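Local atomic coordinates of pmbA-related protein (PDB entry 1VL4), a protein that probably acts as a metallopeptidase of the PmbA/TldD (U62) family, and has also been put forward as a modulator of DNA gyrase. Residues K19-A24 with E82-C87; K27-E32 with K86-A91; E32-F37 with E104-G109; I164-N167 with L171-E174. All coordinates share one frame; numbering follows the deposited sequence.

Contact 1 (K19-A24 with E82-C87); sequences KDRLFA and ENPEKC
Pro84, in the first turn of helix 84-93, meets helix 15-29 through Arg21 and Leu22. Apolar contact does most of the work. The proline ring turns its CG against the base of the arginine, 3.6 Å from Arg21 CB, and the two side chains cross at about a right angle. Arg21 CG lies beside the same ring atom, so the ring rests on the aliphatic root of the arginine. Leu22 crosses the proline at a slant: its CD2 methyl is 4.1 Å from Pro84 CB and 3.4 Å from Pro84 O, a carbonyl in the first turn of the helix. Leu22 CG is anti to its carbonyl carbon and beside the backbone N (chi1 -78°), and CD2 swings closer to the proline than the CB direction alone would suggest.

The charged part is looser. Bends at chi2 and chi3 fold the Arg21 chain over toward Glu85, where NH2 comes to 4.0 Å from Glu85 CB. The guanidinium and carboxylate planes are 73° apart, and Arg21 NH2 remains 4.5 Å from Glu85 OE2, too far for a salt bridge, leaving at most a general electrostatic attraction where both side chains are exposed to solvent.

Phe18 of helix 15-29 also touches Pro84, while Leu22 reaches Ile35 of strand 32-48 and Ile65 of strand 51-69, placing the helix pair against these two neighbouring strands.

Contact 2 (K27-E32 with K86-A91); sequences KKNGVE and KCFEEA
Phe88 of helix 84-93 reaches Asn29 and Val31 across a wide backbone gap, the nearest CA atoms, Asn29 and Glu89, being 10.2 Å apart. Residues 86-91 are helical throughout, whereas 27-32 takes in the last turn of helix 15-29 and then leaves it. Gly30, with phi at +67°, forms a Schellman motif at this helix end; the chain then straightens through Val31 into strand 32-48. This helix-to-strand turn puts Asn29 and Val31 round one aromatic ring. With CG anti to the backbone N (chi1 173°), Phe88 sends its ring out from the helix, CE1, CZ and CE2 leading. Val31 comes from the opposite direction and sets CG2 at the ring's edge, near its plane, 3.9 Å from Phe88 CE2. Asn29 approaches obliquely, its amide plane 41° from the ring; ND2 is 3.6 Å from Phe88 CE1, and CB is 3.9 Å from Phe88 CZ. The same ND2 donates a hydrogen bond to Leu25 O, one turn back in helix 15-29, which fixes the amide beside the ring. An alanine in place of Phe88 removes the ring and is likely to open a gap between the helices and leave Val31 CG2 without its aromatic neighbour. Leu22 and Leu25 of helix 15-29, together with Val67 of strand 51-69, also pack on Phe88, while Val31 touches Val67 and Lys69.

Contact 3 (E32-F37 with E104-G109); sequences EVQISF and EYFFEG
Gln34 lies over one face of the Phe106 ring, the two side chains sliding past each other in opposite directions. Gln34 CB sits 19° off the ring normal and 3.8 Å from the centroid of the Phe106 ring, a CH-pi contact shifted toward the rim. A chi1 of 179° runs Gln34 CG away from its own N, along the ring, and the extended chain carries the amide on over the other part of it, stacked at 23° between planes; Gln34 OE1 is 3.9 Å from Phe106 CD1. Glu32 CB comes in obliquely, 3.7 Å from Phe106 CE2, before its bent chain leads the carboxylate away to Thr168. The ring thus lies against strand 32-48, also touching Lys66 and Leu68 of strand 51-69. A serine at Phe106 would probably leave Gln34 CB and Glu32 CB facing a gap and free the glutamine amide of its stacking partner. Polar groups complete the join: a water donates to Gln34 OE1 at 2.7 Å and accepts from Phe107 N at 2.9 Å, while Asn167 ND2 also donates to Gln34 OE1. Two donors thus grip this buried amide oxygen, so the loop is anchored to the sheet by an aromatic face and a water-bridged polar link together.

Contact 4 (I164-N167 with L171-E174); sequences IITN and LDVE
Leu171 opens the returning arm of a beta hairpin, in which strand 172-188 runs antiparallel to strand 148-167 (178° between the short segments). Its backbone is gripped at both ends. Leu171 N donates to Asn167 OD1 at 3.2 Å from above the carbonyl plane, and Leu171 O accepts from both Asn167 N and Thr166 OG1. A chi1 of -177° turns the Thr166 hydroxyl toward its own carbonyl side, from where OG1 meets Leu171 O at 2.6 Å, in the carbonyl plane. On the side chain, Leu171 CB lies 3.5 Å from Asn167 ND2, while CD2 runs beside Ile165 CG2, both side chains pointing the same way. Asn167 OD1 also accepts from Leu169 N, so one side-chain oxygen braces the turn, and ND2 is held by Phe107 O.

Asp172 pairs with Thr166 in a non-hydrogen-bonded position. A water donates to Asp172 OD2, and Lys19 of helix 15-29 hydrogen-bonds Thr166 OG1 from the same face. Val173 forms the hydrogen-bonded pair with Ile165: Val173 N donates to Ile165 O at 2.9 Å and 164°, and Ile165 N returns the bond to Val173 O at 3.0 Å. Its CG2 packs on Ile165 CB on the face shared with Leu171. Glu174, last in order, lays CG 3.8 Å from Ile164 CG1 before the chain bends away.

How the contacts relate
From the N terminus, helix 15-29 supplies the first side of contacts 1 and 2, and helix 84-93 closes both on overlapping stretches, sharing Lys86 and Cys87, the intervening chain being mostly strand. Contact 3 starts on strand 32-48 and closes beyond helix 84-93, on the loop at 104-109, so it crosses the loops of contacts 1 and 2. Contact 4 follows later in series as a short hairpin closure. Phe23, on the helix of contact 1, packs against Val33 of contact 3 and against Asn167 of contact 4, laying that helix on the sheet. Phe37 N and Ile164 O join contacts 3 and 4 in the antiparallel sheet.

Contact 1 (K19-A24 with E82-C87)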
# COMPACT_ATOMS: atom_id res chain seq x y z
N LYS A 19 -14.66 24.46 14.67
CA LYS A 19 -14.31 25.51 13.69
C LYS A 19 -14.23 26.91 14.27
O LYS A 19 -13.24 27.63 14.08
CB LYS A 19 -15.31 25.49 12.50
CG LYS A 19 -15.22 26.67 11.53
CD LYS A 19 -16.45 26.74 10.64
CE LYS A 19 -16.42 27.97 9.76
NZ LYS A 19 -17.27 27.81 8.51
N ASP A 20 -15.25 27.27 15.05
CA ASP A 20 -15.36 28.59 15.64
C ASP A 20 -14.22 28.82 16.63
O ASP A 20 -13.63 29.92 16.64
CB ASP A 20 -16.70 28.75 16.37
CG ASP A 20 -17.89 28.89 15.40
OD1 ASP A 20 -17.71 29.02 14.16
OD2 ASP A 20 -19.03 28.85 15.90
N ARG A 21 -13.94 27.83 17.47
CA ARG A 21 -12.87 27.98 18.45
C ARG A 21 -11.56 28.22 17.71
O ARG A 21 -10.80 29.12 18.06
CB ARG A 21 -12.71 26.72 19.33
CG ARG A 21 -13.77 26.43 20.43
CD ARG A 21 -13.57 27.22 21.76
NE ARG A 21 -12.24 27.15 22.41
CZ ARG A 21 -11.24 28.03 22.25
NH1 ARG A 21 -11.34 29.06 21.39
NH2 ARG A 21 -10.10 27.88 22.93
N LEU A 22 -11.30 27.37 16.71
CA LEU A 22 -10.07 27.46 15.91
C LEU A 22 -9.91 28.80 15.18
O LEU A 22 -8.81 29.37 15.20
CB LEU A 22 -10.02 26.33 14.89
CG LEU A 22 -9.61 24.93 15.38
CD1 LEU A 22 -9.63 24.00 14.18
CD2 LEU A 22 -8.24 24.93 16.04
N PHE A 23 -10.98 29.29 14.53
CA PHE A 23 -10.93 30.61 13.89
C PHE A 23 -10.65 31.75 14.88
O PHE A 23 -9.91 32.68 14.59
CB PHE A 23 -12.22 30.90 13.14
CG PHE A 23 -12.37 30.16 11.84
CD1 PHE A 23 -11.67 28.98 11.55
CD2 PHE A 23 -13.24 30.66 10.89
CE1 PHE A 23 -11.87 28.33 10.32
CE2 PHE A 23 -13.44 30.03 9.69
CZ PHE A 23 -12.77 28.87 9.39
N ALA A 24 -11.25 31.68 16.06
CA ALA A 24 -10.98 32.68 17.09
C ALA A 24 -9.49 32.64 17.54
O ALA A 24 -8.81 33.67 17.65
CB ALA A 24 -11.92 32.43 18.28
N GLU A 82 -11.97 17.05 19.31
CA GLU A 82 -11.81 17.51 20.68
C GLU A 82 -10.59 18.42 20.82
O GLU A 82 -9.66 18.34 20.00
CB GLU A 82 -11.70 16.32 21.65
N ASN A 83 -10.63 19.25 21.86
CA ASN A 83 -9.52 20.08 22.29
C ASN A 83 -9.01 20.90 21.12
O ASN A 83 -7.89 20.68 20.65
CB ASN A 83 -8.35 19.23 22.87
CG ASN A 83 -8.72 18.47 24.18
OD1 ASN A 83 -8.40 18.91 25.27
ND2 ASN A 83 -9.32 17.31 24.04
N PRO A 84 -9.81 21.86 20.64
CA PRO A 84 -9.31 22.68 19.53
C PRO A 84 -8.06 23.48 19.89
O PRO A 84 -7.22 23.71 19.02
CB PRO A 84 -10.50 23.61 19.22
CG PRO A 84 -11.31 23.64 20.53
CD PRO A 84 -11.17 22.26 21.07
N GLU A 85 -7.93 23.92 21.13
CA GLU A 85 -6.77 24.73 21.44
C GLU A 85 -5.49 23.90 21.43
O GLU A 85 -4.46 24.37 20.95
CB GLU A 85 -6.91 25.50 22.74
CG GLU A 85 -5.62 26.26 23.04
CD GLU A 85 -5.75 27.28 24.14
OE1 GLU A 85 -5.84 26.88 25.33
OE2 GLU A 85 -5.74 28.49 23.81
N LYS A 86 -5.54 22.66 21.93
CA LYS A 86 -4.41 21.74 21.82
C LYS A 86 -4.08 21.43 20.37
O LYS A 86 -2.92 21.47 19.98
CB LYS A 86 -4.66 20.44 22.62
CG LYS A 86 -4.71 20.74 24.09
CD LYS A 86 -5.01 19.55 25.02
CE LYS A 86 -5.09 20.06 26.47
NZ LYS A 86 -4.45 19.14 27.44
N CYS A 87 -5.10 21.13 19.57
CA CYS A 87 -4.92 20.94 18.13
C CYS A 87 -4.26 22.14 17.42
O CYS A 87 -3.34 21.97 16.62
CB CYS A 87 -6.26 20.72 17.48
SG CYS A 87 -6.95 19.11 17.86

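Contact 2 (K27-E32 with K86-A91)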
# COMPACT_ATOMS: atom_id res chain seq x y z
N LYS A 27 -7.21 34.29 14.74
CA LYS A 27 -7.24 35.75 14.83
C LYS A 27 -6.41 36.24 16.01
O LYS A 27 -5.61 37.15 15.85
CB LYS A 27 -8.67 36.24 14.99
CG LYS A 27 -9.52 36.21 13.69
CD LYS A 27 -10.85 36.92 14.02
CE LYS A 27 -12.03 36.39 13.22
NZ LYS A 27 -13.30 36.57 14.00
N LYS A 28 -6.56 35.59 17.16
CA LYS A 28 -5.80 35.95 18.36
C LYS A 28 -4.30 35.85 18.12
O LYS A 28 -3.57 36.63 18.63
CB LYS A 28 -6.19 35.08 19.55
CG LYS A 28 -5.52 35.49 20.87
N ASN A 29 -3.86 34.89 17.29
CA ASN A 29 -2.42 34.65 17.12
C ASN A 29 -1.77 35.25 15.85
O ASN A 29 -0.57 35.09 15.61
CB ASN A 29 -2.14 33.15 17.28
CG ASN A 29 -2.24 32.68 18.75
OD1 ASN A 29 -1.28 32.77 19.49
ND2 ASN A 29 -3.44 32.21 19.17
N GLY A 30 -2.55 35.98 15.06
CA GLY A 30 -2.03 36.57 13.83
C GLY A 30 -1.67 35.53 12.76
O GLY A 30 -0.72 35.71 12.01
N VAL A 31 -2.42 34.44 12.70
CA VAL A 31 -2.27 33.45 11.63
C VAL A 31 -3.60 33.20 10.93
O VAL A 31 -4.66 33.62 11.42
CB VAL A 31 -1.69 32.13 12.21
CG1 VAL A 31 -0.39 32.40 12.94
CG2 VAL A 31 -2.68 31.42 13.13
N GLU A 32 -3.55 32.53 9.77
CA GLU A 32 -4.75 32.05 9.14
C GLU A 32 -4.86 30.58 9.54
O GLU A 32 -3.85 29.96 9.91
CB GLU A 32 -4.72 32.15 7.61
CG GLU A 32 -4.28 33.50 7.07
CD GLU A 32 -5.26 34.61 7.39
OE1 GLU A 32 -6.41 34.31 7.80
OE2 GLU A 32 -4.88 35.78 7.23
N LYS A 86 -5.54 22.66 21.93
CA LYS A 86 -4.41 21.74 21.82
C LYS A 86 -4.08 21.43 20.37
O LYS A 86 -2.92 21.47 19.98
CB LYS A 86 -4.66 20.44 22.62
CG LYS A 86 -4.71 20.74 24.09
CD LYS A 86 -5.01 19.55 25.02
CE LYS A 86 -5.09 20.06 26.47
NZ LYS A 86 -4.45 19.14 27.44
N CYS A 87 -5.10 21.13 19.57
CA CYS A 87 -4.92 20.94 18.13
C CYS A 87 -4.26 22.14 17.42
O CYS A 87 -3.34 21.97 16.62
CB CYS A 87 -6.26 20.72 17.48
SG CYS A 87 -6.95 19.11 17.86
N PHE A 88 -4.75 23.35 17.72
CA PHE A 88 -4.21 24.55 17.16
C PHE A 88 -2.77 24.74 17.59
O PHE A 88 -1.89 25.00 16.76
CB PHE A 88 -5.10 25.75 17.56
CG PHE A 88 -4.54 27.08 17.16
CD1 PHE A 88 -3.69 27.75 18.02
CD2 PHE A 88 -4.86 27.65 15.92
CE1 PHE A 88 -3.15 28.99 17.70
CE2 PHE A 88 -4.32 28.90 15.59
CZ PHE A 88 -3.46 29.56 16.48
N GLU A 89 -2.50 24.59 18.88
CA GLU A 89 -1.15 24.77 19.40
C GLU A 89 -0.17 23.76 18.78
O GLU A 89 0.99 24.08 18.51
CB GLU A 89 -1.14 24.69 20.93
CG GLU A 89 -1.91 25.84 21.66
CD GLU A 89 -1.39 27.28 21.39
OE1 GLU A 89 -0.25 27.46 20.89
OE2 GLU A 89 -2.14 28.24 21.70
N GLU A 90 -0.65 22.56 18.50
CA GLU A 90 0.16 21.53 17.84
C GLU A 90 0.50 21.96 16.41
O GLU A 90 1.65 21.89 15.99
CB GLU A 90 -0.61 20.21 17.85
CG GLU A 90 0.18 19.01 17.39
CD GLU A 90 1.29 18.56 18.35
OE1 GLU A 90 1.49 19.11 19.45
OE2 GLU A 90 2.02 17.66 17.94
N ALA A 91 -0.48 22.46 15.68
CA ALA A 91 -0.26 22.90 14.27
C ALA A 91 0.69 24.09 14.27
O ALA A 91 1.57 24.19 13.42
CB ALA A 91 -1.55 23.29 13.61

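Contact 3 (E32-F37 with E104-G109)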
# COMPACT_ATOMS: atom_id res chain seq x y z
N GLU A 32 -3.55 32.53 9.77
CA GLU A 32 -4.75 32.05 9.14
C GLU A 32 -4.86 30.58 9.54
O GLU A 32 -3.85 29.96 9.91
CB GLU A 32 -4.72 32.15 7.61
CG GLU A 32 -4.28 33.50 7.07
CD GLU A 32 -5.26 34.61 7.39
OE1 GLU A 32 -6.41 34.31 7.80
OE2 GLU A 32 -4.88 35.78 7.23
N VAL A 33 -6.07 30.05 9.53
CA VAL A 33 -6.29 28.61 9.71
C VAL A 33 -7.25 28.08 8.66
O VAL A 33 -8.17 28.78 8.18
CB VAL A 33 -6.73 28.24 11.17
CG1 VAL A 33 -8.16 28.75 11.46
CG2 VAL A 33 -6.62 26.78 11.42
N GLN A 34 -6.97 26.83 8.26
CA GLN A 34 -7.80 26.07 7.35
C GLN A 34 -8.08 24.70 7.94
O GLN A 34 -7.19 24.04 8.48
CB GLN A 34 -7.16 25.95 5.99
CG GLN A 34 -7.94 25.15 4.99
CD GLN A 34 -7.38 25.33 3.58
OE1 GLN A 34 -7.67 26.31 2.88
NE2 GLN A 34 -6.49 24.43 3.19
N ILE A 35 -9.34 24.31 7.85
CA ILE A 35 -9.82 23.06 8.39
C ILE A 35 -10.46 22.25 7.27
O ILE A 35 -11.36 22.72 6.55
CB ILE A 35 -10.85 23.27 9.52
CG1 ILE A 35 -10.34 24.25 10.54
CG2 ILE A 35 -11.17 21.90 10.16
CD1 ILE A 35 -11.45 24.82 11.40
N SER A 36 -9.97 21.04 7.09
CA SER A 36 -10.48 20.13 6.10
C SER A 36 -11.07 18.91 6.87
O SER A 36 -10.43 18.31 7.77
CB SER A 36 -9.39 19.69 5.13
OG SER A 36 -8.81 20.82 4.49
N PHE A 37 -12.28 18.56 6.49
CA PHE A 37 -13.07 17.53 7.15
C PHE A 37 -13.45 16.50 6.07
O PHE A 37 -13.84 16.84 4.95
CB PHE A 37 -14.22 18.25 7.86
CG PHE A 37 -15.40 17.38 8.29
CD1 PHE A 37 -16.16 16.66 7.34
CD2 PHE A 37 -15.86 17.43 9.60
CE1 PHE A 37 -17.28 15.90 7.71
CE2 PHE A 37 -16.99 16.68 10.00
CZ PHE A 37 -17.70 15.90 9.04
N GLU A 104 3.70 29.54 0.70
CA GLU A 104 2.35 28.91 0.67
C GLU A 104 1.22 29.93 0.81
O GLU A 104 1.37 30.99 1.43
CB GLU A 104 2.15 27.85 1.78
CG GLU A 104 3.15 26.66 1.83
CD GLU A 104 2.79 25.52 0.90
OE1 GLU A 104 1.58 25.30 0.65
OE2 GLU A 104 3.72 24.86 0.41
N TYR A 105 0.05 29.55 0.30
CA TYR A 105 -1.15 30.32 0.63
C TYR A 105 -2.45 29.52 0.57
O TYR A 105 -2.51 28.37 0.10
CB TYR A 105 -1.22 31.60 -0.21
CG TYR A 105 -1.23 31.34 -1.67
CD1 TYR A 105 -0.05 31.04 -2.33
CD2 TYR A 105 -2.42 31.41 -2.39
CE1 TYR A 105 -0.06 30.79 -3.69
CE2 TYR A 105 -2.45 31.19 -3.74
CZ TYR A 105 -1.27 30.87 -4.40
OH TYR A 105 -1.33 30.64 -5.76
N PHE A 106 -3.47 30.13 1.16
CA PHE A 106 -4.82 29.59 1.15
C PHE A 106 -5.66 30.32 0.09
O PHE A 106 -5.39 31.47 -0.25
CB PHE A 106 -5.51 29.81 2.49
CG PHE A 106 -4.92 29.03 3.66
CD1 PHE A 106 -4.13 27.88 3.47
CD2 PHE A 106 -5.22 29.44 4.97
CE1 PHE A 106 -3.64 27.16 4.60
CE2 PHE A 106 -4.71 28.73 6.09
CZ PHE A 106 -3.91 27.58 5.89
N PHE A 107 -6.69 29.62 -0.35
CA PHE A 107 -7.67 30.11 -1.27
C PHE A 107 -8.80 30.84 -0.54
O PHE A 107 -9.32 30.38 0.48
CB PHE A 107 -8.23 28.95 -2.10
CG PHE A 107 -8.91 29.38 -3.37
CD1 PHE A 107 -8.18 30.01 -4.36
CD2 PHE A 107 -10.25 29.16 -3.58
CE1 PHE A 107 -8.80 30.38 -5.56
CE2 PHE A 107 -10.87 29.56 -4.77
CZ PHE A 107 -10.14 30.16 -5.76
N GLU A 108 -9.17 31.99 -1.08
CA GLU A 108 -10.21 32.83 -0.50
C GLU A 108 -11.62 32.38 -0.86
O GLU A 108 -11.84 31.71 -1.84
CB GLU A 108 -10.02 34.27 -1.02
CG GLU A 108 -8.77 34.91 -0.52
CD GLU A 108 -8.63 36.33 -1.03
OE1 GLU A 108 -8.21 36.47 -2.20
OE2 GLU A 108 -8.95 37.27 -0.27
N GLY A 109 -12.59 32.79 -0.05
CA GLY A 109 -13.99 32.52 -0.30
C GLY A 109 -14.50 33.35 -1.46
O GLY A 109 -13.78 34.22 -1.97
O HOH W 1 -6.91 26.79 0.38

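Contact 4 (I164-N167 with L171-E174)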
# COMPACT_ATOMS: atom_id res chain seq x y z
N ILE A 164 -15.57 18.79 3.68
CA ILE A 164 -15.78 20.22 4.01
C ILE A 164 -14.40 20.85 4.08
O ILE A 164 -13.50 20.29 4.70
CB ILE A 164 -16.46 20.43 5.38
CG1 ILE A 164 -17.91 19.89 5.39
CG2 ILE A 164 -16.53 21.93 5.72
CD1 ILE A 164 -18.55 19.89 6.78
N ILE A 165 -14.22 21.98 3.42
CA ILE A 165 -13.00 22.79 3.58
C ILE A 165 -13.41 24.22 3.94
O ILE A 165 -14.27 24.84 3.27
CB ILE A 165 -12.06 22.74 2.39
CG1 ILE A 165 -11.86 21.30 1.90
CG2 ILE A 165 -10.69 23.41 2.77
CD1 ILE A 165 -11.10 21.16 0.62
N THR A 166 -12.84 24.73 5.01
CA THR A 166 -13.14 26.12 5.35
C THR A 166 -11.90 26.77 5.94
O THR A 166 -11.07 26.09 6.53
CB THR A 166 -14.39 26.19 6.27
OG1 THR A 166 -14.74 27.56 6.54
CG2 THR A 166 -14.13 25.45 7.59
N ASN A 167 -11.76 28.09 5.74
CA ASN A 167 -10.65 28.84 6.25
C ASN A 167 -11.04 30.28 6.63
O ASN A 167 -12.17 30.73 6.31
CB ASN A 167 -9.47 28.77 5.28
CG ASN A 167 -9.67 29.53 4.02
OD1 ASN A 167 -10.33 30.55 4.02
ND2 ASN A 167 -9.02 29.08 2.92
N LEU A 171 -13.22 30.94 2.82
CA LEU A 171 -13.56 29.69 2.14
C LEU A 171 -14.49 28.91 3.03
O LEU A 171 -14.29 28.79 4.28
CB LEU A 171 -12.32 28.81 1.89
CG LEU A 171 -12.47 27.55 1.05
CD1 LEU A 171 -12.78 27.93 -0.39
CD2 LEU A 171 -11.19 26.66 1.14
N ASP A 172 -15.51 28.37 2.41
CA ASP A 172 -16.45 27.49 3.08
C ASP A 172 -17.22 26.62 2.04
O ASP A 172 -18.22 27.05 1.45
CB ASP A 172 -17.41 28.28 3.94
CG ASP A 172 -18.20 27.37 4.90
OD1 ASP A 172 -17.98 26.13 4.86
OD2 ASP A 172 -18.96 27.89 5.72
N VAL A 173 -16.72 25.42 1.81
CA VAL A 173 -17.23 24.58 0.71
C VAL A 173 -17.50 23.19 1.26
O VAL A 173 -16.86 22.78 2.21
CB VAL A 173 -16.22 24.56 -0.56
CG1 VAL A 173 -16.19 25.92 -1.21
CG2 VAL A 173 -14.83 24.08 -0.22
N GLU A 174 -18.49 22.51 0.70
CA GLU A 174 -18.88 21.18 1.19
C GLU A 174 -19.36 20.44 -0.03
O GLU A 174 -19.90 21.04 -0.93
CB GLU A 174 -19.99 21.28 2.25
CG GLU A 174 -20.56 19.94 2.73
CD GLU A 174 -21.78 19.42 1.93
OE1 GLU A 174 -22.46 20.22 1.24
OE2 GLU A 174 -22.08 18.20 2.01
O HOH W 2 -17.01 30.12 7.04